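Local structure of putative oxidoreductase (3WJ7) at residues M98-A101 against N102-T106; S157-R160 against A161-V165; V267-K270 against Q271-Y275. The protein belongs to the short-chain dehydrogenase/reductase family and is probably a nicotinamide-dependent oxidoreductase, although its exact reaction is uncertain. One frame throughout, in Å; residues are numbered along the deposited sequence.

Contact 1. Residues M98-A101 against N102-T106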
loop_
_atom_site.group_PDB
_atom_site.type_symbol
_atom_site.label_atom_id
_atom_site.label_comp_id
_atom_site.label_asym_id
_atom_site.label_seq_id
_atom_site.Cartn_x
_atom_site.Cartn_y
_atom_site.Cartn_z
ATOM N N MET A 98 5.109 3.745 -5.398
ATOM C CA MET A 98 6.433 3.999 -5.972
ATOM C C MET A 98 6.861 2.859 -6.867
ATOM O O MET A 98 7.389 3.085 -7.943
ATOM C CB MET A 98 7.498 4.303 -4.921
ATOM C CG MET A 98 7.299 5.648 -4.255
ATOM S SD MET A 98 7.287 7.170 -5.259
ATOM C CE MET A 98 5.770 7.144 -6.236
ATOM N N MET A 99 6.567 1.636 -6.443
ATOM C CA MET A 99 6.834 0.472 -7.264
ATOM C C MET A 99 6.078 0.528 -8.620
ATOM O O MET A 99 6.648 0.240 -9.642
ATOM C CB MET A 99 6.475 -0.785 -6.493
ATOM C CG MET A 99 6.456 -2.012 -7.390
ATOM S SD MET A 99 5.923 -3.502 -6.575
ATOM C CE MET A 99 4.147 -3.166 -6.576
ATOM N N LYS A 100 4.828 0.944 -8.653
ATOM C CA LYS A 100 4.185 1.107 -9.944
ATOM C C LYS A 100 4.889 2.165 -10.797
ATOM O O LYS A 100 5.184 1.944 -11.947
ATOM C CB LYS A 100 2.717 1.464 -9.779
ATOM C CG LYS A 100 1.903 1.444 -11.046
ATOM C CD LYS A 100 0.502 1.976 -10.729
ATOM C CE LYS A 100 -0.365 2.185 -11.977
ATOM N NZ LYS A 100 -1.803 2.429 -11.644
ATOM N N ALA A 101 5.193 3.303 -10.219
ATOM C CA ALA A 101 5.791 4.382 -10.968
ATOM C C ALA A 101 7.189 3.941 -11.470
ATOM O O ALA A 101 7.586 4.304 -12.566
ATOM C CB ALA A 101 5.874 5.667 -10.127
ATOM N N ASN A 102 7.908 3.131 -10.697
ATOM C CA ASN A 102 9.227 2.759 -11.113
ATOM C C ASN A 102 9.164 1.665 -12.183
ATOM O O ASN A 102 9.934 1.667 -13.160
ATOM C CB ASN A 102 10.136 2.437 -9.908
ATOM C CG ASN A 102 10.509 3.716 -9.065
ATOM O OD1 ASN A 102 11.075 4.716 -9.570
ATOM N ND2 ASN A 102 10.213 3.667 -7.770
ATOM N N VAL A 103 8.197 0.771 -12.054
ATOM C CA VAL A 103 8.046 -0.251 -13.070
ATOM C C VAL A 103 7.601 0.376 -14.395
ATOM O O VAL A 103 8.235 0.140 -15.431
ATOM C CB VAL A 103 7.167 -1.419 -12.598
ATOM C CG1 VAL A 103 6.943 -2.409 -13.724
ATOM C CG2 VAL A 103 7.876 -2.108 -11.454
ATOM N N GLU A 104 6.579 1.225 -14.350
ATOM C CA GLU A 104 6.114 1.908 -15.531
ATOM C C GLU A 104 7.131 2.867 -16.091
ATOM O O GLU A 104 7.205 3.011 -17.324
ATOM C CB GLU A 104 4.777 2.656 -15.299
ATOM C CG GLU A 104 3.831 1.908 -14.359
ATOM C CD GLU A 104 2.454 1.600 -14.929
ATOM O OE1 GLU A 104 2.179 1.994 -16.096
ATOM O OE2 GLU A 104 1.656 0.942 -14.195
ATOM N N GLY A 105 7.886 3.539 -15.217
ATOM C CA GLY A 105 8.903 4.510 -15.645
ATOM C C GLY A 105 9.971 3.873 -16.530
ATOM O O GLY A 105 10.344 4.400 -17.593
ATOM N N THR A 106 10.438 2.717 -16.086
ATOM C CA THR A 106 11.390 1.904 -16.805
ATOM C C THR A 106 10.834 1.432 -18.156
ATOM O O THR A 106 11.554 1.403 -19.150
ATOM C CB THR A 106 11.769 0.719 -15.900
ATOM O OG1 THR A 106 12.546 1.226 -14.816
ATOM C CG2 THR A 106 12.521 -0.358 -16.615
#
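Lys-100 and Glu-104, one turn apart on helix 95-115, meet with the aliphatic part of the lysine running past the carboxylate, while the two charges stay apart. From CB the lysine chain turns beside its own carbonyl carbon, CG anti to the backbone N (chi1 -171°), and then runs out fully extended, a course that brings it past the carboxylate one turn further on. Lys-100 CG lies 3.2 Å from Glu-104 OE2. Lys-100 CD passes Glu-104 OE2 at 3.8 Å, and Lys-100 CE comes back to 3.2 Å from Glu-104 OE2. At the tip Lys-100 NZ overshoots, standing 4.5 Å from Glu-104 OE2, too far for a salt bridge. The exact placing of the glutamate chain is doubtful.

On another side of the helix Met-99 CG packs against Val-103 CG2 at 4.3 Å, and the two residues also rest on Arg-160 of helix 153-172. Beneath the side chains, Val-103 N donates to Met-99 O at 2.9 Å in the usual helical manner. Thr-106 OG1 hydrogen-bonds His-83 NE2 at the end of the preceding strand.

Lys-100 NZ also lies close to Lys-100 NZ of both neighbouring subunits. Three like charges therefore gather where the subunits meet, and the carboxylate of Glu-104 probably offsets part of their repulsion, acting through space rather than through a direct ion pair.

Contact 2. Residues S157-R160 against A161-V165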
loop_
_atom_site.group_PDB
_atom_site.type_symbol
_atom_site.label_atom_id
_atom_site.label_comp_id
_atom_site.label_asym_id
_atom_site.label_seq_id
_atom_site.Cartn_x
_atom_site.Cartn_y
_atom_site.Cartn_z
ATOM N N SER A 157 9.711 -4.702 -6.441
ATOM C CA SER A 157 9.895 -3.662 -7.415
ATOM C C SER A 157 11.115 -3.947 -8.348
ATOM O O SER A 157 11.068 -3.752 -9.587
ATOM C CB SER A 157 10.131 -2.379 -6.670
ATOM O OG SER A 157 9.808 -1.317 -7.513
ATOM N N LYS A 158 12.231 -4.389 -7.774
ATOM C CA LYS A 158 13.377 -4.603 -8.655
ATOM C C LYS A 158 13.064 -5.807 -9.527
ATOM O O LYS A 158 13.361 -5.787 -10.709
ATOM C CB LYS A 158 14.691 -4.749 -7.900
ATOM C CG LYS A 158 15.157 -3.489 -7.207
ATOM C CD LYS A 158 15.508 -2.409 -8.221
ATOM C CE LYS A 158 15.864 -1.097 -7.518
ATOM N NZ LYS A 158 16.087 0.033 -8.474
ATOM N N TYR A 159 12.403 -6.816 -8.956
ATOM C CA TYR A 159 12.061 -8.017 -9.692
ATOM C C TYR A 159 11.111 -7.673 -10.854
ATOM O O TYR A 159 11.437 -7.978 -12.001
ATOM C CB TYR A 159 11.456 -9.095 -8.774
ATOM C CG TYR A 159 10.902 -10.280 -9.499
ATOM C CD1 TYR A 159 11.749 -11.310 -9.925
ATOM C CD2 TYR A 159 9.543 -10.358 -9.801
ATOM C CE1 TYR A 159 11.259 -12.420 -10.603
ATOM C CE2 TYR A 159 9.015 -11.450 -10.475
ATOM C CZ TYR A 159 9.874 -12.484 -10.872
ATOM O OH TYR A 159 9.389 -13.564 -11.576
ATOM N N ARG A 160 9.995 -6.998 -10.585
ATOM C CA ARG A 160 9.061 -6.692 -11.640
ATOM C C ARG A 160 9.672 -5.871 -12.758
ATOM O O ARG A 160 9.420 -6.131 -13.979
ATOM C CB ARG A 160 7.817 -5.986 -11.106
ATOM C CG ARG A 160 6.976 -6.919 -10.272
ATOM C CD ARG A 160 5.581 -6.386 -10.091
ATOM N NE ARG A 160 4.773 -7.467 -9.540
ATOM C CZ ARG A 160 3.846 -7.295 -8.601
ATOM N NH1 ARG A 160 3.618 -6.087 -8.095
ATOM N NH2 ARG A 160 3.138 -8.325 -8.174
ATOM N N ALA A 161 10.488 -4.891 -12.369
ATOM C CA ALA A 161 11.136 -4.024 -13.368
ATOM C C ALA A 161 12.086 -4.849 -14.241
ATOM O O ALA A 161 12.042 -4.769 -15.496
ATOM C CB ALA A 161 11.872 -2.871 -12.700
ATOM N N GLU A 162 12.899 -5.686 -13.603
ATOM C CA GLU A 162 13.786 -6.519 -14.399
ATOM C C GLU A 162 12.944 -7.399 -15.340
ATOM O O GLU A 162 13.310 -7.562 -16.506
ATOM C CB GLU A 162 14.766 -7.364 -13.561
ATOM C CG GLU A 162 15.370 -8.505 -14.375
ATOM C CD GLU A 162 16.494 -9.247 -13.672
ATOM O OE1 GLU A 162 16.350 -10.459 -13.382
ATOM O OE2 GLU A 162 17.536 -8.630 -13.398
ATOM N N GLN A 163 11.838 -7.964 -14.860
ATOM C CA GLN A 163 11.030 -8.840 -15.738
ATOM C C GLN A 163 10.508 -8.064 -16.931
ATOM O O GLN A 163 10.463 -8.605 -18.028
ATOM C CB GLN A 163 9.878 -9.542 -15.019
ATOM C CG GLN A 163 10.318 -10.635 -14.043
ATOM C CD GLN A 163 11.159 -11.727 -14.698
ATOM O OE1 GLN A 163 12.310 -11.926 -14.345
ATOM N NE2 GLN A 163 10.579 -12.432 -15.664
ATOM N N GLU A 164 10.150 -6.796 -16.723
ATOM C CA GLU A 164 9.738 -5.953 -17.821
ATOM C C GLU A 164 10.814 -5.826 -18.896
ATOM O O GLU A 164 10.541 -5.946 -20.079
ATOM C CB GLU A 164 9.358 -4.566 -17.329
ATOM C CG GLU A 164 7.881 -4.380 -17.130
ATOM C CD GLU A 164 7.139 -3.898 -18.389
ATOM O OE1 GLU A 164 7.332 -4.449 -19.522
ATOM O OE2 GLU A 164 6.320 -2.951 -18.225
ATOM N N VAL A 165 12.041 -5.540 -18.479
ATOM C CA VAL A 165 13.107 -5.417 -19.425
ATOM C C VAL A 165 13.247 -6.746 -20.186
ATOM O O VAL A 165 13.309 -6.738 -21.429
ATOM C CB VAL A 165 14.407 -4.959 -18.745
ATOM C CG1 VAL A 165 15.536 -4.951 -19.760
ATOM C CG2 VAL A 165 14.238 -3.571 -18.141
#
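Helix 153-172, whose first turns carry the YxxxK sequence signature of short-chain dehydrogenases, holds Tyr-159 and Gln-163 one turn apart, and on its outer side the two side chains meet, the glutamine crossing one face of the phenol ring. Gln-163 CG sits 3.9 Å from the centroid of the Tyr-159 ring and 20° off the normal, a CH-pi contact displaced toward the hydroxyl end, where Gln-163 CG is 3.7 Å from Tyr-159 CZ. The amide follows the ring almost flat, the two planes 18° apart, and Gln-163 OE1 lies 3.9 Å from Tyr-159 CE1. This posture comes from the glutamine chain, which leaves with CG anti to its carbonyl carbon and then bends at chi2 (-57°). With an alanine in place of the tyrosine, Gln-163 CG is likely to lose its aromatic cover and the amide the flat surface that limits its turning.

Below them Gln-163 N donates to Tyr-159 O at 2.9 Å, and Glu-164 N to Arg-160 O at the same 2.9 Å. On the inner side, Ala-161 CB lies 3.3 Å from Ser-157 O and packs on Tyr-123 of the central sheet. Arg-160 takes its charge partners further off: Glu-147 in the same chain and Asp-94 of a second subunit. Glu-162 is hydrogen-bonded to Ser-125.

Lys-158 falls at the lysine of the YxxxK signature, consistent with a place near the active site. A helix bearing that signature and packed on the parallel sheet is characteristic of the Rossmann fold of short-chain dehydrogenases.

Contact 3. Residues V267-K270 against Q271-Y275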
loop_
_atom_site.group_PDB
_atom_site.type_symbol
_atom_site.label_atom_id
_atom_site.label_comp_id
_atom_site.label_asym_id
_atom_site.label_seq_id
_atom_site.Cartn_x
_atom_site.Cartn_y
_atom_site.Cartn_z
ATOM N N VAL A 267 26.041 -6.461 20.879
ATOM C CA VAL A 267 24.829 -7.265 20.812
ATOM C C VAL A 267 24.535 -7.807 19.412
ATOM O O VAL A 267 24.230 -7.056 18.481
ATOM C CB VAL A 267 23.640 -6.406 21.267
ATOM C CG1 VAL A 267 22.413 -7.262 21.576
ATOM C CG2 VAL A 267 24.051 -5.570 22.468
ATOM N N LYS A 268 24.619 -9.117 19.258
ATOM C CA LYS A 268 24.347 -9.701 17.970
ATOM C C LYS A 268 23.116 -10.607 18.038
ATOM O O LYS A 268 23.148 -11.666 18.653
ATOM C CB LYS A 268 25.561 -10.456 17.440
ATOM C CG LYS A 268 25.292 -11.107 16.087
ATOM C CD LYS A 268 25.659 -12.579 16.051
ATOM C CE LYS A 268 27.090 -12.772 15.581
ATOM N NZ LYS A 268 27.416 -14.220 15.599
ATOM N N LEU A 269 22.039 -10.204 17.385
ATOM C CA LEU A 269 20.817 -10.991 17.397
ATOM C C LEU A 269 20.748 -12.029 16.269
ATOM O O LEU A 269 20.738 -11.652 15.099
ATOM C CB LEU A 269 19.632 -10.033 17.308
ATOM C CG LEU A 269 19.683 -8.872 18.301
ATOM C CD1 LEU A 269 18.375 -8.117 18.129
ATOM C CD2 LEU A 269 19.867 -9.359 19.737
ATOM N N LYS A 270 20.688 -13.325 16.594
ATOM C CA LYS A 270 20.621 -14.339 15.536
ATOM C C LYS A 270 19.235 -14.236 14.879
ATOM O O LYS A 270 18.229 -13.843 15.504
ATOM C CB LYS A 270 20.835 -15.750 16.058
ATOM C CG LYS A 270 22.218 -16.054 16.587
ATOM C CD LYS A 270 22.288 -17.454 17.179
ATOM C CE LYS A 270 23.507 -17.558 18.093
ATOM N NZ LYS A 270 23.246 -18.347 19.341
ATOM N N GLN A 271 19.185 -14.593 13.609
ATOM C CA GLN A 271 17.985 -14.363 12.844
ATOM C C GLN A 271 16.919 -15.336 13.306
ATOM O O GLN A 271 15.725 -15.025 13.273
ATOM C CB GLN A 271 18.266 -14.488 11.342
ATOM C CG GLN A 271 17.419 -13.551 10.489
ATOM C CD GLN A 271 18.172 -13.016 9.300
ATOM O OE1 GLN A 271 19.095 -13.660 8.796
ATOM N NE2 GLN A 271 17.795 -11.824 8.846
ATOM N N SER A 272 17.346 -16.495 13.784
ATOM C CA SER A 272 16.388 -17.465 14.279
ATOM C C SER A 272 15.657 -16.966 15.548
ATOM O O SER A 272 14.658 -17.549 15.945
ATOM C CB SER A 272 17.033 -18.831 14.499
ATOM O OG SER A 272 18.138 -18.733 15.358
ATOM N N TRP A 273 16.149 -15.888 16.174
ATOM C CA TRP A 273 15.501 -15.356 17.353
ATOM C C TRP A 273 14.356 -14.469 16.933
ATOM O O TRP A 273 13.649 -13.939 17.767
ATOM C CB TRP A 273 16.457 -14.535 18.205
ATOM C CG TRP A 273 17.618 -15.286 18.785
ATOM C CD1 TRP A 273 17.834 -16.634 18.741
ATOM C CD2 TRP A 273 18.703 -14.727 19.520
ATOM N NE1 TRP A 273 18.986 -16.946 19.403
ATOM C CE2 TRP A 273 19.547 -15.797 19.891
ATOM C CE3 TRP A 273 19.042 -13.425 19.907
ATOM C CZ2 TRP A 273 20.731 -15.612 20.611
ATOM C CZ3 TRP A 273 20.217 -13.223 20.620
ATOM C CH2 TRP A 273 21.054 -14.319 20.966
ATOM N N LEU A 274 14.165 -14.280 15.637
ATOM C CA LEU A 274 13.047 -13.433 15.212
ATOM C C LEU A 274 11.786 -14.288 15.074
ATOM O O LEU A 274 10.686 -13.755 14.965
ATOM C CB LEU A 274 13.376 -12.677 13.911
ATOM C CG LEU A 274 14.503 -11.634 13.919
ATOM C CD1 LEU A 274 15.092 -11.514 12.530
ATOM C CD2 LEU A 274 14.077 -10.254 14.424
ATOM N N TYR A 275 11.959 -15.615 15.115
ATOM C CA TYR A 275 10.839 -16.561 14.980
ATOM C C TYR A 275 9.643 -16.204 15.871
ATOM O O TYR A 275 8.559 -16.064 15.372
ATOM C CB TYR A 275 11.297 -18.023 15.150
ATOM C CG TYR A 275 10.193 -19.095 15.060
ATOM C CD1 TYR A 275 10.029 -19.893 13.906
ATOM C CD2 TYR A 275 9.332 -19.319 16.145
ATOM C CE1 TYR A 275 9.022 -20.861 13.840
ATOM C CE2 TYR A 275 8.337 -20.278 16.098
ATOM C CZ TYR A 275 8.184 -21.057 14.965
ATOM O OH TYR A 275 7.173 -22.004 14.983
#
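Lys-268, Leu-269 and Lys-270 pass one after another along the indole of Trp-273, a short example of a strand covered by the turn that follows it. The strand enters at Val-267, which is bonded through its backbone to Pro-208. Lys-268 meets the indole through its carbonyl, Lys-268 O lying 3.9 Å from Trp-273 CZ3 at an oblique angle.

Leu-269 reaches the six-membered ring twice: Leu-269 CA is 3.9 Å from Trp-273 CE3, and Leu-269 CD2 is 4.0 Å from Trp-273 CZ3, the two side chains crossing at about a right angle. At Lys-270 the backbone N lies over one face of the indole, toward the rim; on the same face CB sits squarely over the five-membered ring, 6° off the normal and 4.0 Å from its centroid, in a CH-pi contact. The chain then runs out past the rim, Lys-270 CD 4.0 Å from Trp-273 NE1. The indole is set under Lys-270 CB by Trp-273 chi1 (-63°), with CG beside its backbone N.

Lys-270 O then closes the turn by accepting Trp-273 N at 3.0 Å, the donor lying 57° out of the carbonyl plane. Beyond it, Gln-271 NE2 bonds Gly-287 O of a third subunit, and Leu-274 packs on Val-211 and Leu-299. A short strand paired in parallel with 209-211 and leading through a 3-10 turn into a helix is consistent with the C-terminal, substrate-binding part of extended short-chain dehydrogenases.

Taken from the N terminus, the three contacts follow in series: none closes a long loop, and none nests in or crosses another, since each spans nine consecutive residues. Contact 1 lies on the crossover helix between strands 78-83 and 120-124. Contact 2, on helix 153-172, comes next and lies beside it, centres 9 Å apart, with Met-99 CG 3.4 Å from Ser-157 OG. Together they join two neighbouring helices covering the sheet that in this family probably binds the nucleotide. Contact 3, joining strand 267-269 to the start of helix 275-288, is remote, its nearest atoms about 21 Å from contact 1 and about 18 Å from contact 2. Contacts 1 and 3 nevertheless both touch the third subunit.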